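Local coordinates for CADD-like protein of unknown function (Nostoc punctiforme, PDB 3B5O), which is of unknown function but, as an all-helical relative of CADD in the heme-oxygenase-like clan, is probably an oxidoreductase, at residues Tyr137-Tyr143 with Glu206-Phe211; Thr59-Arg63 with Leu78-Ile82; Asp18-Phe22 with Asp216-Trp222. All blocks are in the same frame, centred on the assembly; numbering follows the deposited sequence.

Interaction 1 (Tyr137-Tyr143 with Glu206-Phe211); sequences YVLGATY and EFAAGF
G140 and G210 let two helices of the bundle press backbone against backbone, their short axes 6.3 Å apart and crossing at -45°. Each glycine also lies under an aromatic ring of the partner helix. G210 CA sits 3.5 Å from the centroid of the Y137 ring, 1° off its normal, while G140 CA lies 3.6 Å from the centroid of the F207 ring. The Y137 ring lies over G210 because CG is anti to the backbone N (chi1 -172°), which swings it alongside helix 204-230. Around the glycines the main chains exchange CA-H...O contacts, the straightest from G210 CA to Y137 O at 3.4 Å. Beyond this tight seam the rings of Y143, F207 and F211 gather in an aromatic cluster, Y143 CD2 meeting F211 CE2 at 3.6 Å, and helix 2-18 closes over it, with N12 bonded to the Y143 hydroxyl. The other margin is looser: A209 CB rests 3.7 Å from Y137 CE2, and the bent chain of E206, partly exposed, also makes a weak, long ion pair with R133. With carbonyl oxygens facing CH groups and rings lying on glycines, the contact depends on close fit and weak polar attraction rather than on conventional hydrogen bonds.

Interaction 2 (Thr59-Arg63 with Leu78-Ile82); sequences TELAR and LQENI
The guanidinium of R63 lies at the margin of this contact, with the Q79 side chain of the other helix over one face and the carboxylate of E60, from its own helix, at the edge. R63 and Q79 run side by side in the same direction, their guanidinium and amide planes 39° apart. At the edge the grip is side-on and twofold: R63 NE reaches E60 OE1 at 2.9 Å in an almost straight bond (175°), and R63 NH2 reaches E60 OE2 at 2.9 Å. A bend at chi3 turns the guanidinium back along its own helix to this carboxylate, which R64 also engages. The two bonds to E60 would hold the R63 plane at this angle to Q79. I82 CD1 also abuts the carboxylate, 3.6 Å from E60 OE1. Below the charged rim the contact is aliphatic. T59 CG2 touches I82 CG1 at 3.7 Å, and L78 CD1 lies 3.9 Å from A62 CB. The two segments run antiparallel at 160°, with axes 9.4 Å apart, in a helical hairpin of helices 38-68 and 72-85. Its inner side rests on helix 135-163, where T142 meets both A62 and L78, and helix 118-131 adds F131 against A62.

Interaction 3 (Asp18-Phe22 with Asp216-Trp222); sequences DYVAF and DAMQVWW
A21 and Q219 mark the closest backbone approach, 5.2 Å between CA atoms, where the chain leaving helix 2-18 folds against helix 204-230. Y19 is the first residue to depart from helical angles, and V20 to F22 then make a short 3-10 turn whose F22 N bonds to Y19 O. Q219 reads this turn with its amide. Its chain, extended beyond CG, brings OE1 to 2.9 Å from A21 N in a nearly straight bond (171°), although the donor stands above the carbonyl plane. The other end of the amide acts through water: one molecule accepts from Q219 NE2 and V20 N and donates to D18 O, tying both sides of the turn at Y19 to the helix. One turn earlier, Y19 OH donates to D216 OD1 at 2.6 Å, and R212 bonds to the same hydroxyl. On the inner side, F22 CZ touches M218 CB at 3.7 Å, and the selenium of this selenomethionine, 5.5 Å from the F22 ring centroid, makes an oblique Met-aromatic contact. W222 turns an edge toward the F22 face, offset, with planes at 81°; its NE1 is buried without a partner. T148 of helix 135-163 touches F22 and M218. Such a junction is a helix-terminating loop docked on a bundle helix, joined by polar bonds from Y19, A21 and Q219 and by aromatic packing of F22, in an all-helical fold consistent with the heme-oxygenase-like clan.

Overall arrangement
Helix 204-230 ties interactions 1 and 3 together: its earlier turns lie against helix 135-163 in interaction 1, and later ones receive the loop after helix 2-18 in interaction 3. Both are buried, yet the helix pair relies on glycines and rings, whereas the loop, having backbone groups to satisfy, adds direct and water-mediated hydrogen bonds. Interaction 2 is only partly buried and keeps its salt bridge within one helix beside an aliphatic interior. It touches interaction 1 through T142 and V138, which face A62 from the other side of helix 135-163. Interactions 2 and 3 lie on opposite sides of the chain's centre, their centres about 23 Å apart.

Interaction 1 (Tyr137-Tyr143 with Glu206-Phe211)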
loop_
_atom_site.group_PDB
_atom_site.type_symbol
_atom_site.label_atom_id
_atom_site.label_comp_id
_atom_site.label_asym_id
_atom_site.label_seq_id
_atom_site.Cartn_x
_atom_site.Cartn_y
_atom_site.Cartn_z
ATOM N N TYR A 137 -16.143 5.103 6.771
ATOM C CA TYR A 137 -14.883 4.740 7.391
ATOM C C TYR A 137 -14.091 3.862 6.459
ATOM O O TYR A 137 -12.885 4.049 6.282
ATOM C CB TYR A 137 -15.173 4.002 8.677
ATOM C CG TYR A 137 -14.004 3.706 9.577
ATOM C CD1 TYR A 137 -13.190 2.597 9.357
ATOM C CD2 TYR A 137 -13.727 4.493 10.694
ATOM C CE1 TYR A 137 -12.165 2.286 10.198
ATOM C CE2 TYR A 137 -12.701 4.183 11.548
ATOM C CZ TYR A 137 -11.910 3.076 11.303
ATOM O OH TYR A 137 -10.892 2.749 12.169
ATOM N N VAL A 138 -14.767 2.877 5.864
ATOM C CA VAL A 138 -14.081 1.943 4.947
ATOM C C VAL A 138 -13.518 2.687 3.748
ATOM O O VAL A 138 -12.401 2.404 3.298
ATOM C CB VAL A 138 -15.015 0.799 4.508
ATOM C CG1 VAL A 138 -14.352 -0.062 3.416
ATOM C CG2 VAL A 138 -15.392 -0.037 5.721
ATOM N N LEU A 139 -14.273 3.634 3.197
ATOM C CA LEU A 139 -13.764 4.390 2.060
ATOM C C LEU A 139 -12.629 5.328 2.450
ATOM O O LEU A 139 -11.785 5.620 1.630
ATOM C CB LEU A 139 -14.898 5.128 1.324
ATOM C CG LEU A 139 -15.428 4.364 0.107
ATOM C CD1 LEU A 139 -14.376 4.265 -0.987
ATOM C CD2 LEU A 139 -15.928 2.981 0.474
ATOM N N GLY A 140 -12.607 5.798 3.702
ATOM C CA GLY A 140 -11.450 6.535 4.182
ATOM C C GLY A 140 -10.195 5.678 4.177
ATOM O O GLY A 140 -9.126 6.122 3.768
ATOM N N ALA A 141 -10.314 4.467 4.701
ATOM C CA ALA A 141 -9.179 3.538 4.673
ATOM C C ALA A 141 -8.760 3.223 3.230
ATOM O O ALA A 141 -7.565 3.075 2.918
ATOM C CB ALA A 141 -9.520 2.264 5.427
ATOM N N THR A 142 -9.746 3.093 2.348
ATOM C CA THR A 142 -9.471 2.818 0.954
ATOM C C THR A 142 -8.774 4.015 0.300
ATOM O O THR A 142 -7.836 3.858 -0.480
ATOM C CB THR A 142 -10.783 2.458 0.219
ATOM O OG1 THR A 142 -11.419 1.367 0.882
ATOM C CG2 THR A 142 -10.531 2.077 -1.253
ATOM N N TYR A 143 -9.205 5.228 0.644
ATOM C CA TYR A 143 -8.545 6.413 0.128
ATOM C C TYR A 143 -7.102 6.500 0.650
ATOM O O TYR A 143 -6.228 6.982 -0.047
ATOM C CB TYR A 143 -9.368 7.675 0.457
ATOM C CG TYR A 143 -8.792 8.910 -0.177
ATOM C CD1 TYR A 143 -8.736 9.026 -1.550
ATOM C CD2 TYR A 143 -8.236 9.921 0.579
ATOM C CE1 TYR A 143 -8.162 10.127 -2.157
ATOM C CE2 TYR A 143 -7.650 11.017 -0.023
ATOM C CZ TYR A 143 -7.610 11.109 -1.381
ATOM O OH TYR A 143 -7.034 12.221 -1.966
ATOM N N GLU A 206 -15.852 10.172 10.103
ATOM C CA GLU A 206 -15.668 8.714 9.979
ATOM C C GLU A 206 -14.715 8.400 8.828
ATOM O O GLU A 206 -13.846 7.536 8.946
ATOM C CB GLU A 206 -17.010 7.991 9.788
ATOM C CG GLU A 206 -17.764 7.815 11.097
ATOM C CD GLU A 206 -17.028 6.867 12.037
ATOM O OE1 GLU A 206 -17.062 5.647 11.787
ATOM O OE2 GLU A 206 -16.370 7.341 12.996
ATOM N N PHE A 207 -14.837 9.139 7.737
ATOM C CA PHE A 207 -13.911 8.999 6.604
ATOM C C PHE A 207 -12.477 9.306 7.073
ATOM O O PHE A 207 -11.534 8.554 6.800
ATOM C CB PHE A 207 -14.345 9.923 5.473
ATOM C CG PHE A 207 -13.514 9.819 4.229
ATOM C CD1 PHE A 207 -12.353 10.578 4.087
ATOM C CD2 PHE A 207 -13.884 8.982 3.192
ATOM C CE1 PHE A 207 -11.591 10.506 2.947
ATOM C CE2 PHE A 207 -13.128 8.916 2.046
ATOM C CZ PHE A 207 -11.987 9.692 1.915
ATOM N N ALA A 208 -12.308 10.408 7.803
ATOM C CA ALA A 208 -10.990 10.768 8.341
ATOM C C ALA A 208 -10.463 9.703 9.300
ATOM O O ALA A 208 -9.280 9.380 9.280
ATOM C CB ALA A 208 -11.047 12.153 9.042
ATOM N N ALA A 209 -11.330 9.186 10.161
ATOM C CA ALA A 209 -10.938 8.153 11.106
ATOM C C ALA A 209 -10.446 6.880 10.394
ATOM O O ALA A 209 -9.454 6.272 10.808
ATOM C CB ALA A 209 -12.079 7.823 12.061
ATOM N N GLY A 210 -11.112 6.506 9.315
ATOM C CA GLY A 210 -10.703 5.320 8.570
ATOM C C GLY A 210 -9.353 5.544 7.921
ATOM O O GLY A 210 -8.494 4.657 7.889
ATOM N N PHE A 211 -9.170 6.729 7.355
ATOM C CA PHE A 211 -7.898 7.085 6.729
ATOM C C PHE A 211 -6.769 7.013 7.750
ATOM O O PHE A 211 -5.709 6.429 7.498
ATOM C CB PHE A 211 -8.020 8.499 6.141
ATOM C CG PHE A 211 -6.848 8.945 5.330
ATOM C CD1 PHE A 211 -5.717 9.502 5.930
ATOM C CD2 PHE A 211 -6.897 8.885 3.953
ATOM C CE1 PHE A 211 -4.641 9.919 5.142
ATOM C CE2 PHE A 211 -5.833 9.328 3.185
ATOM C CZ PHE A 211 -4.719 9.854 3.790
#

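Interaction 2 (Thr59-Arg63 with Leu78-Ile82)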
loop_
_atom_site.group_PDB
_atom_site.type_symbol
_atom_site.label_atom_id
_atom_site.label_comp_id
_atom_site.label_asym_id
_atom_site.label_seq_id
_atom_site.Cartn_x
_atom_site.Cartn_y
_atom_site.Cartn_z
ATOM N N THR A 59 -9.902 -4.073 -1.423
ATOM C CA THR A 59 -10.621 -3.150 -2.319
ATOM C C THR A 59 -11.987 -3.748 -2.714
ATOM O O THR A 59 -12.986 -3.023 -2.811
ATOM C CB THR A 59 -9.774 -2.811 -3.558
ATOM O OG1 THR A 59 -8.533 -2.237 -3.123
ATOM C CG2 THR A 59 -10.489 -1.805 -4.443
ATOM N N GLU A 60 -12.046 -5.065 -2.904
ATOM C CA GLU A 60 -13.303 -5.761 -3.126
ATOM C C GLU A 60 -14.261 -5.601 -1.972
ATOM O O GLU A 60 -15.461 -5.399 -2.170
ATOM C CB GLU A 60 -13.055 -7.227 -3.452
ATOM C CG GLU A 60 -14.294 -8.085 -3.587
ATOM C CD GLU A 60 -15.248 -7.700 -4.669
ATOM O OE1 GLU A 60 -14.876 -6.964 -5.590
ATOM O OE2 GLU A 60 -16.390 -8.212 -4.601
ATOM N N LEU A 61 -13.769 -5.698 -0.748
ATOM C CA LEU A 61 -14.639 -5.473 0.406
ATOM C C LEU A 61 -15.183 -4.050 0.406
ATOM O O LEU A 61 -16.360 -3.818 0.713
ATOM C CB LEU A 61 -13.918 -5.766 1.704
ATOM C CG LEU A 61 -13.488 -7.209 1.940
ATOM C CD1 LEU A 61 -12.778 -7.339 3.295
ATOM C CD2 LEU A 61 -14.678 -8.162 1.836
ATOM N N ALA A 62 -14.345 -3.082 0.059
ATOM C CA ALA A 62 -14.796 -1.688 -0.025
ATOM C C ALA A 62 -15.842 -1.510 -1.131
ATOM O O ALA A 62 -16.818 -0.771 -0.953
ATOM C CB ALA A 62 -13.601 -0.752 -0.276
ATOM N N ARG A 63 -15.649 -2.199 -2.254
ATOM C CA ARG A 63 -16.616 -2.148 -3.348
ATOM C C ARG A 63 -17.982 -2.621 -2.864
ATOM O O ARG A 63 -19.019 -2.016 -3.167
ATOM C CB ARG A 63 -16.122 -2.987 -4.518
ATOM C CG ARG A 63 -17.008 -2.859 -5.764
ATOM C CD ARG A 63 -16.623 -3.853 -6.841
ATOM N NE ARG A 63 -16.975 -5.219 -6.482
ATOM C CZ ARG A 63 -18.188 -5.744 -6.595
ATOM N NH1 ARG A 63 -19.196 -5.032 -7.073
ATOM N NH2 ARG A 63 -18.395 -6.985 -6.218
ATOM N N LEU A 78 -14.152 1.569 -7.882
ATOM C CA LEU A 78 -13.389 0.510 -7.199
ATOM C C LEU A 78 -13.264 -0.733 -8.067
ATOM O O LEU A 78 -12.220 -1.375 -8.089
ATOM C CB LEU A 78 -13.999 0.183 -5.843
ATOM C CG LEU A 78 -13.862 1.321 -4.838
ATOM C CD1 LEU A 78 -14.666 0.989 -3.590
ATOM C CD2 LEU A 78 -12.401 1.613 -4.508
ATOM N N GLN A 79 -14.304 -1.061 -8.826
ATOM C CA GLN A 79 -14.178 -2.148 -9.794
ATOM C C GLN A 79 -13.103 -1.878 -10.833
ATOM O O GLN A 79 -12.323 -2.771 -11.174
ATOM C CB GLN A 79 -15.517 -2.442 -10.487
ATOM C CG GLN A 79 -15.457 -3.651 -11.410
ATOM C CD GLN A 79 -15.250 -4.951 -10.658
ATOM O OE1 GLN A 79 -14.190 -5.598 -10.767
ATOM N NE2 GLN A 79 -16.236 -5.330 -9.866
ATOM N N GLU A 80 -13.044 -0.649 -11.332
ATOM C CA GLU A 80 -11.987 -0.313 -12.275
ATOM C C GLU A 80 -10.595 -0.465 -11.643
ATOM O O GLU A 80 -9.675 -0.971 -12.286
ATOM C CB GLU A 80 -12.215 1.081 -12.875
ATOM C CG GLU A 80 -13.492 1.137 -13.726
ATOM C CD GLU A 80 -13.769 2.515 -14.297
ATOM O OE1 GLU A 80 -12.796 3.275 -14.501
ATOM O OE2 GLU A 80 -14.961 2.824 -14.552
ATOM N N ASN A 81 -10.434 -0.045 -10.376
ATOM C CA ASN A 81 -9.156 -0.214 -9.675
ATOM C C ASN A 81 -8.786 -1.685 -9.619
ATOM O O ASN A 81 -7.658 -2.062 -9.930
ATOM C CB ASN A 81 -9.200 0.287 -8.219
ATOM C CG ASN A 81 -9.270 1.799 -8.087
ATOM O OD1 ASN A 81 -9.333 2.310 -6.971
ATOM N ND2 ASN A 81 -9.257 2.505 -9.188
ATOM N N ILE A 82 -9.746 -2.514 -9.208
ATOM C CA ILE A 82 -9.518 -3.955 -9.116
ATOM C C ILE A 82 -9.114 -4.526 -10.468
ATOM O O ILE A 82 -8.126 -5.252 -10.580
ATOM C CB ILE A 82 -10.782 -4.666 -8.588
ATOM C CG1 ILE A 82 -10.986 -4.345 -7.110
ATOM C CG2 ILE A 82 -10.704 -6.164 -8.790
ATOM C CD1 ILE A 82 -12.391 -4.588 -6.641
#

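Interaction 3 (Asp18-Phe22 with Asp216-Trp222)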
loop_
_atom_site.group_PDB
_atom_site.type_symbol
_atom_site.label_atom_id
_atom_site.label_comp_id
_atom_site.label_asym_id
_atom_site.label_seq_id
_atom_site.Cartn_x
_atom_site.Cartn_y
_atom_site.Cartn_z
ATOM N N ASP A 18 3.534 13.953 8.935
ATOM C CA ASP A 18 3.595 13.298 10.229
ATOM C C ASP A 18 3.957 11.823 10.245
ATOM O O ASP A 18 4.011 11.234 11.330
ATOM C CB ASP A 18 2.256 13.480 10.956
ATOM C CG ASP A 18 2.050 14.894 11.498
ATOM O OD1 ASP A 18 2.919 15.789 11.330
ATOM O OD2 ASP A 18 0.960 15.101 12.071
ATOM N N TYR A 19 4.212 11.229 9.073
ATOM C CA TYR A 19 4.359 9.763 8.964
ATOM C C TYR A 19 5.716 9.384 8.373
ATOM O O TYR A 19 5.882 9.373 7.164
ATOM C CB TYR A 19 3.213 9.172 8.137
ATOM C CG TYR A 19 1.965 9.107 8.949
ATOM C CD1 TYR A 19 1.227 10.261 9.214
ATOM C CD2 TYR A 19 1.587 7.949 9.585
ATOM C CE1 TYR A 19 0.130 10.231 10.041
ATOM C CE2 TYR A 19 0.484 7.889 10.408
ATOM C CZ TYR A 19 -0.243 9.055 10.640
ATOM O OH TYR A 19 -1.329 9.038 11.453
ATOM N N VAL A 20 6.643 9.029 9.242
ATOM C CA VAL A 20 7.992 8.660 8.793
ATOM C C VAL A 20 7.987 7.448 7.870
ATOM O O VAL A 20 8.872 7.313 7.040
ATOM C CB VAL A 20 8.958 8.410 9.957
ATOM C CG1 VAL A 20 9.187 9.717 10.754
ATOM C CG2 VAL A 20 8.525 7.279 10.875
ATOM N N ALA A 21 7.015 6.552 7.995
ATOM C CA ALA A 21 7.041 5.376 7.136
ATOM C C ALA A 21 6.940 5.719 5.666
ATOM O O ALA A 21 7.350 4.933 4.831
ATOM C CB ALA A 21 5.904 4.413 7.511
ATOM N N PHE A 22 6.332 6.864 5.350
ATOM C CA PHE A 22 6.121 7.264 3.974
ATOM C C PHE A 22 7.130 8.299 3.513
ATOM O O PHE A 22 7.032 8.788 2.391
ATOM C CB PHE A 22 4.656 7.676 3.785
ATOM C CG PHE A 22 3.734 6.544 4.116
ATOM C CD1 PHE A 22 3.723 5.431 3.302
ATOM C CD2 PHE A 22 3.012 6.516 5.299
ATOM C CE1 PHE A 22 2.973 4.308 3.609
ATOM C CE2 PHE A 22 2.229 5.382 5.602
ATOM C CZ PHE A 22 2.236 4.302 4.753
ATOM N N ASP A 216 -1.923 4.614 10.061
ATOM C CA ASP A 216 -1.296 4.210 11.320
ATOM C C ASP A 216 -0.898 2.738 11.256
ATOM O O ASP A 216 0.201 2.367 11.667
ATOM C CB ASP A 216 -2.220 4.457 12.517
ATOM C CG ASP A 216 -2.301 5.904 12.952
ATOM O OD1 ASP A 216 -1.440 6.699 12.581
ATOM O OD2 ASP A 216 -3.255 6.218 13.709
ATOM N N ALA A 217 -1.787 1.896 10.734
ATOM C CA ALA A 217 -1.517 0.457 10.663
ATOM C C ALA A 217 -0.342 0.179 9.723
ATOM O O ALA A 217 0.540 -0.667 10.009
ATOM C CB ALA A 217 -2.764 -0.307 10.214
HETATM N N MSE A 218 -0.324 0.867 8.605
HETATM C CA MSE A 218 0.756 0.672 7.635
HETATM C C MSE A 218 2.083 1.135 8.216
HETATM O O MSE A 218 3.121 0.483 8.029
HETATM C CB MSE A 218 0.455 1.435 6.366
HETATM C CG MSE A 218 -0.726 0.876 5.577
HETATM SE SE MSE A 218 -1.230 1.946 4.077
HETATM C CE MSE A 218 0.253 1.559 2.939
ATOM N N GLN A 219 2.076 2.261 8.918
ATOM C CA GLN A 219 3.309 2.730 9.545
ATOM C C GLN A 219 3.861 1.763 10.584
ATOM O O GLN A 219 5.064 1.479 10.613
ATOM C CB GLN A 219 3.145 4.143 10.103
ATOM C CG GLN A 219 4.342 4.557 10.960
ATOM C CD GLN A 219 4.596 6.022 10.974
ATOM O OE1 GLN A 219 4.806 6.626 9.936
ATOM N NE2 GLN A 219 4.616 6.606 12.169
ATOM N N VAL A 220 2.982 1.279 11.452
ATOM C CA VAL A 220 3.355 0.283 12.441
ATOM C C VAL A 220 3.998 -0.937 11.776
ATOM O O VAL A 220 5.011 -1.430 12.234
ATOM C CB VAL A 220 2.142 -0.089 13.346
ATOM C CG1 VAL A 220 2.371 -1.422 14.046
ATOM C CG2 VAL A 220 1.881 1.049 14.357
ATOM N N TRP A 221 3.425 -1.389 10.670
ATOM C CA TRP A 221 3.971 -2.521 9.917
ATOM C C TRP A 221 5.373 -2.261 9.417
ATOM O O TRP A 221 6.264 -3.093 9.602
ATOM C CB TRP A 221 3.039 -2.870 8.771
ATOM C CG TRP A 221 3.484 -3.926 7.831
ATOM C CD1 TRP A 221 3.736 -5.229 8.108
ATOM C CD2 TRP A 221 3.603 -3.770 6.417
ATOM N NE1 TRP A 221 4.062 -5.891 6.955
ATOM C CE2 TRP A 221 3.956 -5.030 5.894
ATOM C CE3 TRP A 221 3.429 -2.688 5.541
ATOM C CZ2 TRP A 221 4.110 -5.247 4.529
ATOM C CZ3 TRP A 221 3.594 -2.888 4.196
ATOM C CH2 TRP A 221 3.941 -4.171 3.696
ATOM N N TRP A 222 5.593 -1.115 8.798
ATOM C CA TRP A 222 6.944 -0.800 8.323
ATOM C C TRP A 222 7.956 -0.822 9.471
ATOM O O TRP A 222 9.063 -1.314 9.319
ATOM C CB TRP A 222 6.957 0.567 7.621
ATOM C CG TRP A 222 6.517 0.501 6.193
ATOM C CD1 TRP A 222 5.312 0.869 5.670
ATOM C CD2 TRP A 222 7.276 -0.027 5.111
ATOM N NE1 TRP A 222 5.278 0.625 4.316
ATOM C CE2 TRP A 222 6.480 0.069 3.952
ATOM C CE3 TRP A 222 8.568 -0.569 5.008
ATOM C CZ2 TRP A 222 6.933 -0.341 2.716
ATOM C CZ3 TRP A 222 9.004 -0.980 3.779
ATOM C CH2 TRP A 222 8.195 -0.868 2.656
HETATM O O HOH W 1 5.863 9.311 12.094
#